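Local coordinates for protein halogenase (Chondromyces crocatus, PDB 3E1T) that uses bound flavin-adenine dinucleotide and is the halogenase linked to chondrochloren biosynthesis, where it probably installs the chlorine atom, at residues F25-R29 and S496-A501; L50-H56 and Y102-V108; V182-F186 and Q463-I469; R352-N357 and L472-M477. All coordinates share one frame; numbering follows the deposited sequence.

Interaction 1: F25-R29 and S496-A501; sequences FVAMR and SRDGLA
Where helix 17-27 of the FAD-binding Rossmann-type fold runs out, R29 and F25 meet a turn near the C-terminal end of the modelled chain, residues 496-501. The polar grip is a salt bridge from R29 NE to D498 OD2, 3.1 Å long. It is a one-point pairing at the guanidinium edge, through NE alone: the guanidinium and carboxylate planes lie within 2° of each other, OD2 offers its anti lone pair, and the two side chains run antiparallel alongside each other. To get there the arginine chain bends at chi2 (27°) and again at chi3, which also brings NH2 to 3.4 Å from A501 CB. With a leucine in place of R29, D498 would probably lose its charged mate and A501 CB the group that lies against it. The start of helix 17-27 carries a GxGxxG-like pattern that probably offers backbone amides to FAD, as is usual in flavoproteins of this class, but this contact sits at its far end, the F25 side chain about 12 Å from the cofactor. L500 carries the apolar part: its CD2 comes to 3.5 Å from F25 CD1, obliquely to the ring, while CD1 rests 3.8 Å from M28 CE, which a bend at chi3 (49°) turns back toward it. The type I turn S496-G499 carries D498, and L500 follows it; S496 N and S496 OG both bond A501 O, on one side of the carbonyl plane. N331 of helix 315-333 donates through ND2 to both F25 O and L500 O, bridging the two segments.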
# COMPACT_ATOMS: atom_id res chain seq x y z
N PHE A 25 5.57 -14.49 11.60
CA PHE A 25 4.56 -14.59 12.67
C PHE A 25 4.02 -16.00 12.92
O PHE A 25 3.57 -16.32 14.03
CB PHE A 25 3.36 -13.67 12.38
CG PHE A 25 3.58 -12.22 12.73
CD1 PHE A 25 4.43 -11.84 13.76
CD2 PHE A 25 2.89 -11.22 12.04
CE1 PHE A 25 4.62 -10.50 14.08
CE2 PHE A 25 3.07 -9.88 12.36
CZ PHE A 25 3.93 -9.51 13.38
N VAL A 26 4.01 -16.84 11.89
CA VAL A 26 3.54 -18.21 12.06
C VAL A 26 4.69 -19.08 12.59
O VAL A 26 4.49 -19.90 13.48
CB VAL A 26 2.92 -18.79 10.76
CG1 VAL A 26 2.55 -20.27 10.94
CG2 VAL A 26 1.68 -17.99 10.33
N ALA A 27 5.90 -18.89 12.05
CA ALA A 27 7.09 -19.60 12.52
C ALA A 27 7.40 -19.30 13.99
O ALA A 27 7.82 -20.19 14.73
CB ALA A 27 8.28 -19.27 11.65
N MET A 28 7.19 -18.05 14.39
CA MET A 28 7.31 -17.62 15.79
C MET A 28 6.42 -18.41 16.75
O MET A 28 6.68 -18.44 17.96
CB MET A 28 6.99 -16.12 15.92
CG MET A 28 8.12 -15.19 15.51
SD MET A 28 7.68 -13.43 15.55
CE MET A 28 6.94 -13.29 17.18
N ARG A 29 5.38 -19.05 16.21
CA ARG A 29 4.46 -19.85 17.00
C ARG A 29 4.89 -21.33 16.95
O ARG A 29 4.28 -22.19 17.59
CB ARG A 29 3.04 -19.67 16.45
CG ARG A 29 1.87 -19.69 17.47
CD ARG A 29 2.22 -19.25 18.89
NE ARG A 29 1.24 -18.32 19.50
CZ ARG A 29 -0.05 -18.56 19.71
NH1 ARG A 29 -0.62 -19.71 19.34
NH2 ARG A 29 -0.80 -17.62 20.28
N SER A 496 -4.81 -13.01 21.36
CA SER A 496 -4.17 -13.65 22.49
C SER A 496 -3.15 -12.70 23.14
O SER A 496 -2.68 -11.76 22.49
CB SER A 496 -3.46 -14.92 22.02
OG SER A 496 -2.53 -14.63 20.99
N ARG A 497 -2.81 -12.95 24.40
CA ARG A 497 -1.75 -12.21 25.09
C ARG A 497 -0.52 -12.04 24.19
O ARG A 497 0.11 -10.99 24.16
CB ARG A 497 -1.35 -12.91 26.41
CG ARG A 497 -0.21 -12.22 27.17
CD ARG A 497 0.24 -13.01 28.39
NE ARG A 497 1.69 -12.97 28.56
CZ ARG A 497 2.35 -13.42 29.64
NH1 ARG A 497 1.68 -13.94 30.67
NH2 ARG A 497 3.67 -13.33 29.68
N ASP A 498 -0.21 -13.10 23.44
CA ASP A 498 0.92 -13.11 22.51
C ASP A 498 0.73 -12.14 21.35
O ASP A 498 1.70 -11.62 20.79
CB ASP A 498 1.09 -14.53 21.96
CG ASP A 498 2.48 -14.81 21.46
OD1 ASP A 498 3.37 -13.94 21.64
OD2 ASP A 498 2.69 -15.90 20.90
N GLY A 499 -0.53 -11.92 20.97
CA GLY A 499 -0.88 -11.11 19.80
C GLY A 499 -0.66 -11.84 18.48
O GLY A 499 -0.77 -11.23 17.41
N LEU A 500 -0.35 -13.13 18.57
CA LEU A 500 -0.01 -13.95 17.40
C LEU A 500 -1.15 -14.85 16.93
O LEU A 500 -1.06 -15.47 15.87
CB LEU A 500 1.25 -14.78 17.67
CG LEU A 500 2.62 -14.10 17.78
CD1 LEU A 500 3.73 -15.14 17.91
CD2 LEU A 500 2.90 -13.18 16.61
N ALA A 501 -2.22 -14.91 17.73
CA ALA A 501 -3.41 -15.70 17.41
C ALA A 501 -4.66 -15.02 17.98
O ALA A 501 -4.56 -13.96 18.60
CB ALA A 501 -3.27 -17.12 17.95

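Interaction 2: L50-H56 and Y102-V108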
# COMPACT_ATOMS: atom_id res chain seq x y z
N LEU A 50 6.80 5.03 5.13
CA LEU A 50 6.13 4.14 6.07
C LEU A 50 5.29 4.87 7.12
O LEU A 50 5.38 6.09 7.28
CB LEU A 50 7.15 3.22 6.76
CG LEU A 50 8.09 2.33 5.91
CD1 LEU A 50 8.88 1.44 6.85
CD2 LEU A 50 7.30 1.49 4.89
N LEU A 51 4.47 4.09 7.83
CA LEU A 51 3.57 4.57 8.87
C LEU A 51 4.01 4.03 10.24
O LEU A 51 4.70 2.99 10.31
CB LEU A 51 2.12 4.14 8.58
CG LEU A 51 1.49 4.55 7.24
CD1 LEU A 51 0.00 4.24 7.19
CD2 LEU A 51 1.74 6.04 6.90
N PRO A 52 3.63 4.73 11.32
CA PRO A 52 3.92 4.33 12.70
C PRO A 52 3.35 2.97 13.11
O PRO A 52 3.95 2.28 13.94
CB PRO A 52 3.26 5.46 13.52
CG PRO A 52 3.29 6.63 12.60
CD PRO A 52 2.93 6.03 11.29
N ALA A 53 2.20 2.58 12.56
CA ALA A 53 1.58 1.29 12.90
C ALA A 53 2.48 0.12 12.50
O ALA A 53 2.51 -0.90 13.18
CB ALA A 53 0.20 1.16 12.27
N THR A 54 3.23 0.30 11.41
CA THR A 54 4.20 -0.69 10.94
C THR A 54 5.52 -0.57 11.70
O THR A 54 6.06 -1.56 12.17
CB THR A 54 4.46 -0.54 9.42
OG1 THR A 54 3.21 -0.36 8.73
CG2 THR A 54 5.17 -1.75 8.87
N VAL A 55 6.03 0.66 11.82
CA VAL A 55 7.31 0.90 12.50
C VAL A 55 7.26 0.57 14.01
O VAL A 55 8.14 -0.11 14.52
CB VAL A 55 7.81 2.35 12.26
CG1 VAL A 55 8.91 2.72 13.25
CG2 VAL A 55 8.29 2.52 10.82
N HIS A 56 6.22 1.02 14.70
CA HIS A 56 6.12 0.82 16.14
C HIS A 56 5.25 -0.35 16.57
O HIS A 56 5.39 -0.87 17.68
CB HIS A 56 5.64 2.09 16.84
CG HIS A 56 6.57 3.25 16.69
ND1 HIS A 56 7.47 3.61 17.67
CD2 HIS A 56 6.74 4.13 15.68
CE1 HIS A 56 8.15 4.66 17.27
NE2 HIS A 56 7.73 4.99 16.06
N TYR A 102 3.92 5.81 19.11
CA TYR A 102 3.66 5.83 17.66
C TYR A 102 3.95 7.20 17.04
O TYR A 102 3.22 7.67 16.16
CB TYR A 102 2.22 5.38 17.34
CG TYR A 102 1.88 4.01 17.89
CD1 TYR A 102 2.14 2.85 17.15
CD2 TYR A 102 1.29 3.87 19.16
CE1 TYR A 102 1.83 1.59 17.66
CE2 TYR A 102 0.98 2.61 19.67
CZ TYR A 102 1.26 1.48 18.92
OH TYR A 102 0.95 0.23 19.42
N GLY A 103 5.02 7.83 17.51
CA GLY A 103 5.32 9.22 17.15
C GLY A 103 5.89 9.46 15.77
O GLY A 103 5.73 10.55 15.21
N PHE A 104 6.55 8.44 15.21
CA PHE A 104 7.26 8.60 13.94
C PHE A 104 7.33 7.32 13.10
O PHE A 104 6.95 6.24 13.55
CB PHE A 104 8.69 9.09 14.22
CG PHE A 104 9.57 8.06 14.87
CD1 PHE A 104 10.41 7.25 14.11
CD2 PHE A 104 9.57 7.90 16.26
CE1 PHE A 104 11.22 6.29 14.71
CE2 PHE A 104 10.39 6.95 16.87
CZ PHE A 104 11.21 6.14 16.09
N ALA A 105 7.86 7.44 11.89
CA ALA A 105 8.15 6.30 11.05
C ALA A 105 9.46 6.54 10.30
O ALA A 105 10.24 7.42 10.67
CB ALA A 105 7.00 6.05 10.07
N TYR A 106 9.71 5.75 9.26
CA TYR A 106 10.92 5.90 8.48
C TYR A 106 10.64 6.05 6.99
O TYR A 106 9.56 5.66 6.52
CB TYR A 106 11.85 4.70 8.70
CG TYR A 106 12.36 4.52 10.12
CD1 TYR A 106 13.29 5.41 10.68
CD2 TYR A 106 11.95 3.42 10.89
CE1 TYR A 106 13.77 5.22 11.99
CE2 TYR A 106 12.43 3.23 12.19
CZ TYR A 106 13.34 4.13 12.73
OH TYR A 106 13.81 3.93 14.01
N GLN A 107 11.60 6.62 6.28
CA GLN A 107 11.63 6.62 4.83
C GLN A 107 12.68 5.59 4.43
O GLN A 107 13.87 5.77 4.71
CB GLN A 107 12.04 7.99 4.27
CG GLN A 107 11.32 9.19 4.86
CD GLN A 107 9.92 9.38 4.31
OE1 GLN A 107 9.27 8.43 3.88
NE2 GLN A 107 9.43 10.63 4.35
N VAL A 108 12.24 4.50 3.79
CA VAL A 108 13.13 3.36 3.61
C VAL A 108 13.47 3.05 2.17
O VAL A 108 12.63 3.16 1.28
CB VAL A 108 12.57 2.08 4.29
CG1 VAL A 108 12.18 2.36 5.73
CG2 VAL A 108 11.37 1.50 3.51
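H56 drives its ring edge into the face of F104, a T-shaped pair with centroids 4.4 Å apart and planes at 86°; NE2 stands over the centre of the phenyl ring. The same NE2 lies 2.9 Å from F104 O, which sits at the imidazole edge, while Y102 CA packs over one imidazole face as a CH-pi contact 4.2 Å from the ring centroid. F104 can offer its face because its CG is placed between backbone N and carbonyl carbon (chi1 70°), folding the ring back toward the helix although its CB starts away from it. An alanine in place of F104 would take away the face that H56 abuts, and the imidazole would probably be freer to turn. One residue earlier in the helix, V55 spreads its two methyls: CG2 lies 3.8 Å from A105 CB, and CG1 is 3.7 Å from Y106 CE2. P52, in the first turn of helix 52-61, sets CB 3.4 Å from Y102 O. Ahead of the helix, L50 N donates to Y106 O, and L50 CD1 meets V108 CG1 at 3.6 Å, crossing at about a right angle. Further out, K76 bonds L50 O and pairs by backbone with A105, tying strand 105-106 to strand 75-82; Q107 OE1 is hydrogen-bonded to S49 OG, and M68 packs on V55 and Y106. The L50 side chain lies about 4 Å from FAD, so apolar and aromatic packing carries most of the contact, and the L50 N bond, with K76 on L50 O, probably helps hold the backbone beside the cofactor.

Interaction 3: V182-F186 and Q463-I469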
# COMPACT_ATOMS: atom_id res chain seq x y z
N VAL A 182 -10.87 -6.45 -9.27
CA VAL A 182 -11.78 -5.42 -9.79
C VAL A 182 -11.10 -4.05 -9.64
O VAL A 182 -10.76 -3.66 -8.54
CB VAL A 182 -13.13 -5.45 -9.01
CG1 VAL A 182 -14.04 -4.29 -9.39
CG2 VAL A 182 -13.88 -6.79 -9.26
N TYR A 183 -10.88 -3.36 -10.76
CA TYR A 183 -10.22 -2.06 -10.75
C TYR A 183 -11.16 -0.91 -10.35
O TYR A 183 -12.32 -0.89 -10.73
CB TYR A 183 -9.56 -1.78 -12.12
CG TYR A 183 -8.50 -2.80 -12.44
CD1 TYR A 183 -7.18 -2.60 -12.03
CD2 TYR A 183 -8.81 -3.97 -13.14
CE1 TYR A 183 -6.18 -3.55 -12.31
CE2 TYR A 183 -7.81 -4.92 -13.42
CZ TYR A 183 -6.51 -4.70 -13.00
OH TYR A 183 -5.52 -5.61 -13.27
N SER A 184 -10.63 0.01 -9.55
CA SER A 184 -11.32 1.25 -9.21
C SER A 184 -11.31 2.19 -10.40
O SER A 184 -10.27 2.41 -11.01
CB SER A 184 -10.60 1.95 -8.07
OG SER A 184 -11.08 3.29 -7.92
N ARG A 185 -12.47 2.78 -10.69
CA ARG A 185 -12.53 3.80 -11.74
C ARG A 185 -12.08 5.20 -11.26
O ARG A 185 -11.74 6.07 -12.07
CB ARG A 185 -13.93 3.85 -12.36
CG ARG A 185 -14.30 2.54 -13.03
CD ARG A 185 -15.61 2.60 -13.81
NE ARG A 185 -16.34 1.33 -13.69
CZ ARG A 185 -16.05 0.20 -14.34
NH1 ARG A 185 -15.04 0.15 -15.20
NH2 ARG A 185 -16.79 -0.89 -14.13
N PHE A 186 -12.06 5.40 -9.95
CA PHE A 186 -11.62 6.68 -9.38
C PHE A 186 -10.12 6.88 -9.47
O PHE A 186 -9.66 7.91 -9.94
CB PHE A 186 -12.08 6.82 -7.93
CG PHE A 186 -11.91 8.22 -7.38
CD1 PHE A 186 -12.89 9.18 -7.60
CD2 PHE A 186 -10.76 8.57 -6.68
CE1 PHE A 186 -12.73 10.48 -7.11
CE2 PHE A 186 -10.57 9.87 -6.20
CZ PHE A 186 -11.57 10.83 -6.41
N GLN A 463 -16.69 4.95 -4.13
CA GLN A 463 -16.84 5.53 -5.46
C GLN A 463 -15.81 5.00 -6.45
O GLN A 463 -14.60 5.03 -6.18
CB GLN A 463 -16.74 7.06 -5.41
CG GLN A 463 -17.14 7.73 -6.73
CD GLN A 463 -17.09 9.23 -6.65
OE1 GLN A 463 -17.68 9.83 -5.76
NE2 GLN A 463 -16.37 9.85 -7.57
N GLY A 464 -16.30 4.51 -7.58
CA GLY A 464 -15.44 3.98 -8.64
C GLY A 464 -15.47 2.47 -8.74
O GLY A 464 -14.83 1.89 -9.62
N PHE A 465 -16.22 1.83 -7.84
CA PHE A 465 -16.36 0.37 -7.82
C PHE A 465 -17.74 -0.15 -8.24
O PHE A 465 -18.77 0.45 -7.95
CB PHE A 465 -16.03 -0.22 -6.45
CG PHE A 465 -14.59 -0.55 -6.27
CD1 PHE A 465 -14.00 -1.55 -7.04
CD2 PHE A 465 -13.82 0.12 -5.34
CE1 PHE A 465 -12.65 -1.86 -6.89
CE2 PHE A 465 -12.47 -0.20 -5.17
CZ PHE A 465 -11.88 -1.18 -5.95
N THR A 466 -17.69 -1.32 -8.89
CA THR A 466 -18.85 -2.12 -9.24
C THR A 466 -19.68 -2.48 -7.98
O THR A 466 -19.22 -2.24 -6.86
CB THR A 466 -18.35 -3.39 -9.96
OG1 THR A 466 -19.44 -4.02 -10.65
CG2 THR A 466 -17.74 -4.37 -8.96
N ARG A 467 -20.88 -3.04 -8.14
CA ARG A 467 -21.76 -3.33 -6.99
C ARG A 467 -21.22 -4.40 -6.04
O ARG A 467 -21.47 -4.34 -4.81
CB ARG A 467 -23.17 -3.74 -7.42
CG ARG A 467 -23.25 -5.16 -8.00
CD ARG A 467 -24.34 -5.99 -7.31
NE ARG A 467 -24.18 -7.43 -7.59
CZ ARG A 467 -23.72 -8.33 -6.73
NH1 ARG A 467 -23.35 -7.97 -5.50
NH2 ARG A 467 -23.62 -9.60 -7.09
N GLU A 468 -20.54 -5.40 -6.61
CA GLU A 468 -20.03 -6.54 -5.85
C GLU A 468 -19.00 -6.11 -4.81
O GLU A 468 -19.12 -6.47 -3.64
CB GLU A 468 -19.47 -7.63 -6.77
CG GLU A 468 -19.11 -8.94 -6.04
CD GLU A 468 -18.80 -10.12 -6.98
OE1 GLU A 468 -18.52 -9.88 -8.18
OE2 GLU A 468 -18.83 -11.28 -6.50
N ILE A 469 -18.00 -5.34 -5.22
CA ILE A 469 -17.03 -4.78 -4.27
C ILE A 469 -17.73 -3.87 -3.24
O ILE A 469 -17.48 -3.96 -2.04
CB ILE A 469 -15.88 -4.05 -4.98
CG1 ILE A 469 -15.10 -5.03 -5.87
CG2 ILE A 469 -14.98 -3.34 -3.96
CD1 ILE A 469 -14.35 -6.16 -5.13
O HOH W 1 -15.01 -1.06 -10.80
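Q463 sends its extended chain across the edge of F186, NE2 coming to 3.5 Å from CD1 of the phenyl ring, with amide and ring planes 81° apart; that amide is held by the backbone of K381 and I383. G464 makes the one direct hydrogen bond between the segments: its O accepts from R185 N at 2.7 Å in a nearly straight bond (168°). The backbones are so close here that a CB on G464 would collide with F186 N. A water donates to both G464 O and Y183 O and accepts a weak bond from T466 N. F465 points its ring edge at V182 O, CE1 3.1 Å from it, and S184 CB lies over one face. Here the end of strand 181-183, an outer strand of a small antiparallel sheet, is met by the chain leading into helix 467-477; Y359 of helix 340-368 closes the junction, its OH bonding both S184 OG and Q463 O and its ring meeting that of F465. T466, at the N-cap position, adds its CG2, 3.7 Å from V182 CG1. That V182 branch, anti to the backbone N (chi1 172°), also touches F465 CD1 at 3.6 Å. I469, in the first turn of the helix, reaches V182 tip to tip, CG1 3.7 Å from CB, while its own CG2 lies over the F465 face opposite S184.

Interaction 4: R352-N357 and L472-M477; sequences RREYGN and LQHLAM
Q473 grips R352 with both ends of its amide. OE1 accepts from R352 NH1 at 2.9 Å, in the carbonyl plane and close to the guanidinium plane, and NE2 donates to R352 O, also at 2.9 Å, from a position tilted 34° from that carbonyl's plane. R352 O is thus held twice, G356 N of its own helix coming from the opposite face. A bend at chi2 (-61°) curls the glutamine so that its amide can span side chain and backbone of one arginine. The third bond is R353 NH1 to A476 O, 2.8 Å, on a carbonyl lone pair and in the guanidinium plane; the arginine chain bends at chi3 to reach it. Beyond these, L472 CB and CD1 lie over one face of the R352 guanidinium, which also has a salt bridge to E348, a bond to N290 O and a cation-pi contact with F293. A476 CB packs 3.6 Å from R352 CB. M477 lays its thioether along G356, SD 3.7 Å from G356 CA and CE 3.5 Å from N357 OD1; a CB on G356 would clash with that sulfur and with Q473 NE2. The Y355 ring turns its edge to the Q473 amide, CD2 3.6 Å from NE2. The axes of segments 352-357 and 472-477, on helices 340-368 and 467-477, cross at -108° with a closest approach of 8.9 Å. The buried Q473 amide has both polar atoms paired, and the R352 guanidinium is met by the E348 carboxylate and by the oxygens of Q473 and N290, which probably eases the cost of burying its charge.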
# COMPACT_ATOMS: atom_id res chain seq x y z
N ARG A 352 -10.82 -5.57 4.89
CA ARG A 352 -11.71 -4.73 4.10
C ARG A 352 -12.06 -3.44 4.86
O ARG A 352 -12.24 -2.38 4.25
CB ARG A 352 -13.00 -5.48 3.75
CG ARG A 352 -12.84 -6.53 2.67
CD ARG A 352 -14.16 -7.15 2.18
NE ARG A 352 -13.87 -8.14 1.14
CZ ARG A 352 -13.59 -7.85 -0.13
NH1 ARG A 352 -13.63 -6.59 -0.56
NH2 ARG A 352 -13.28 -8.83 -0.98
N ARG A 353 -12.14 -3.53 6.19
CA ARG A 353 -12.41 -2.35 7.02
C ARG A 353 -11.28 -1.34 6.92
O ARG A 353 -11.55 -0.15 6.73
CB ARG A 353 -12.66 -2.74 8.48
CG ARG A 353 -14.04 -3.29 8.68
CD ARG A 353 -14.19 -4.05 10.00
NE ARG A 353 -14.37 -3.17 11.15
CZ ARG A 353 -15.50 -2.53 11.46
NH1 ARG A 353 -16.57 -2.62 10.69
NH2 ARG A 353 -15.55 -1.77 12.54
N GLU A 354 -10.04 -1.80 7.03
CA GLU A 354 -8.89 -0.91 6.97
C GLU A 354 -8.65 -0.37 5.54
O GLU A 354 -8.35 0.82 5.37
CB GLU A 354 -7.63 -1.59 7.53
CG GLU A 354 -6.39 -0.68 7.62
CD GLU A 354 -6.45 0.38 8.75
OE1 GLU A 354 -7.43 0.45 9.53
OE2 GLU A 354 -5.47 1.15 8.86
N TYR A 355 -8.79 -1.24 4.55
CA TYR A 355 -8.72 -0.85 3.13
C TYR A 355 -9.81 0.18 2.79
O TYR A 355 -9.53 1.18 2.11
CB TYR A 355 -8.83 -2.09 2.22
CG TYR A 355 -9.15 -1.80 0.77
CD1 TYR A 355 -8.14 -1.48 -0.14
CD2 TYR A 355 -10.46 -1.88 0.30
CE1 TYR A 355 -8.44 -1.22 -1.50
CE2 TYR A 355 -10.77 -1.62 -1.04
CZ TYR A 355 -9.76 -1.29 -1.92
OH TYR A 355 -10.08 -1.06 -3.23
N GLY A 356 -11.03 -0.09 3.26
CA GLY A 356 -12.19 0.80 3.08
C GLY A 356 -12.03 2.17 3.71
O GLY A 356 -12.42 3.19 3.12
N ASN A 357 -11.48 2.20 4.92
CA ASN A 357 -11.16 3.44 5.61
C ASN A 357 -10.23 4.34 4.80
O ASN A 357 -10.47 5.54 4.68
CB ASN A 357 -10.54 3.15 6.98
CG ASN A 357 -11.58 2.77 8.03
OD1 ASN A 357 -12.77 2.81 7.77
ND2 ASN A 357 -11.12 2.40 9.22
N LEU A 472 -19.65 -6.00 -0.56
CA LEU A 472 -18.65 -6.60 0.34
C LEU A 472 -18.07 -5.59 1.30
O LEU A 472 -17.92 -5.87 2.49
CB LEU A 472 -17.51 -7.25 -0.46
CG LEU A 472 -17.95 -8.46 -1.29
CD1 LEU A 472 -16.93 -8.77 -2.37
CD2 LEU A 472 -18.21 -9.66 -0.39
N GLN A 473 -17.74 -4.41 0.79
CA GLN A 473 -17.18 -3.36 1.63
C GLN A 473 -18.22 -2.84 2.62
O GLN A 473 -17.89 -2.57 3.77
CB GLN A 473 -16.62 -2.20 0.80
CG GLN A 473 -15.32 -2.55 0.03
CD GLN A 473 -14.20 -2.94 0.96
OE1 GLN A 473 -13.71 -4.07 0.91
NE2 GLN A 473 -13.77 -2.00 1.81
N HIS A 474 -19.47 -2.72 2.18
CA HIS A 474 -20.55 -2.26 3.06
C HIS A 474 -20.75 -3.24 4.21
O HIS A 474 -20.81 -2.83 5.35
CB HIS A 474 -21.87 -2.04 2.31
CG HIS A 474 -22.93 -1.37 3.14
ND1 HIS A 474 -23.66 -2.04 4.09
CD2 HIS A 474 -23.35 -0.08 3.18
CE1 HIS A 474 -24.50 -1.20 4.67
NE2 HIS A 474 -24.33 -0.00 4.14
N LEU A 475 -20.82 -4.53 3.90
CA LEU A 475 -20.98 -5.57 4.93
C LEU A 475 -19.84 -5.52 5.98
O LEU A 475 -20.09 -5.59 7.19
CB LEU A 475 -21.08 -6.95 4.27
CG LEU A 475 -21.97 -8.04 4.90
CD1 LEU A 475 -23.32 -7.50 5.42
CD2 LEU A 475 -22.19 -9.18 3.89
N ALA A 476 -18.61 -5.39 5.50
CA ALA A 476 -17.43 -5.37 6.38
C ALA A 476 -17.37 -4.11 7.25
O ALA A 476 -17.04 -4.19 8.43
CB ALA A 476 -16.15 -5.52 5.57
N MET A 477 -17.68 -2.96 6.66
CA MET A 477 -17.58 -1.68 7.37
C MET A 477 -18.89 -1.33 8.07
O MET A 477 -18.88 -0.68 9.10
CB MET A 477 -17.20 -0.56 6.40
CG MET A 477 -15.94 -0.82 5.59
SD MET A 477 -15.59 0.47 4.37
CE MET A 477 -15.14 1.84 5.44

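Overall arrangement
Interactions 3 and 4 belong together: both use helix 467-477, their centres are 13 Å apart, and they touch where F465 CE2 meets Y355 OH at 3.2 Å. Interaction 3 joins the helix start to a strand end through backbone and water bonds, whereas interaction 4 crosses helix 340-368 with arginine and glutamine bonds, those of R352 and Q473 buried. Interaction 2, on the opposite side of the chain's centre from interaction 3, is mainly aromatic and aliphatic and comes nearest to FAD. Interaction 1, about 24 Å from the chain's centre, is peripheral and rests on one salt bridge and a leucine contact. All four are partly buried, and helix 315-333 borders interactions 1, 2 and 4.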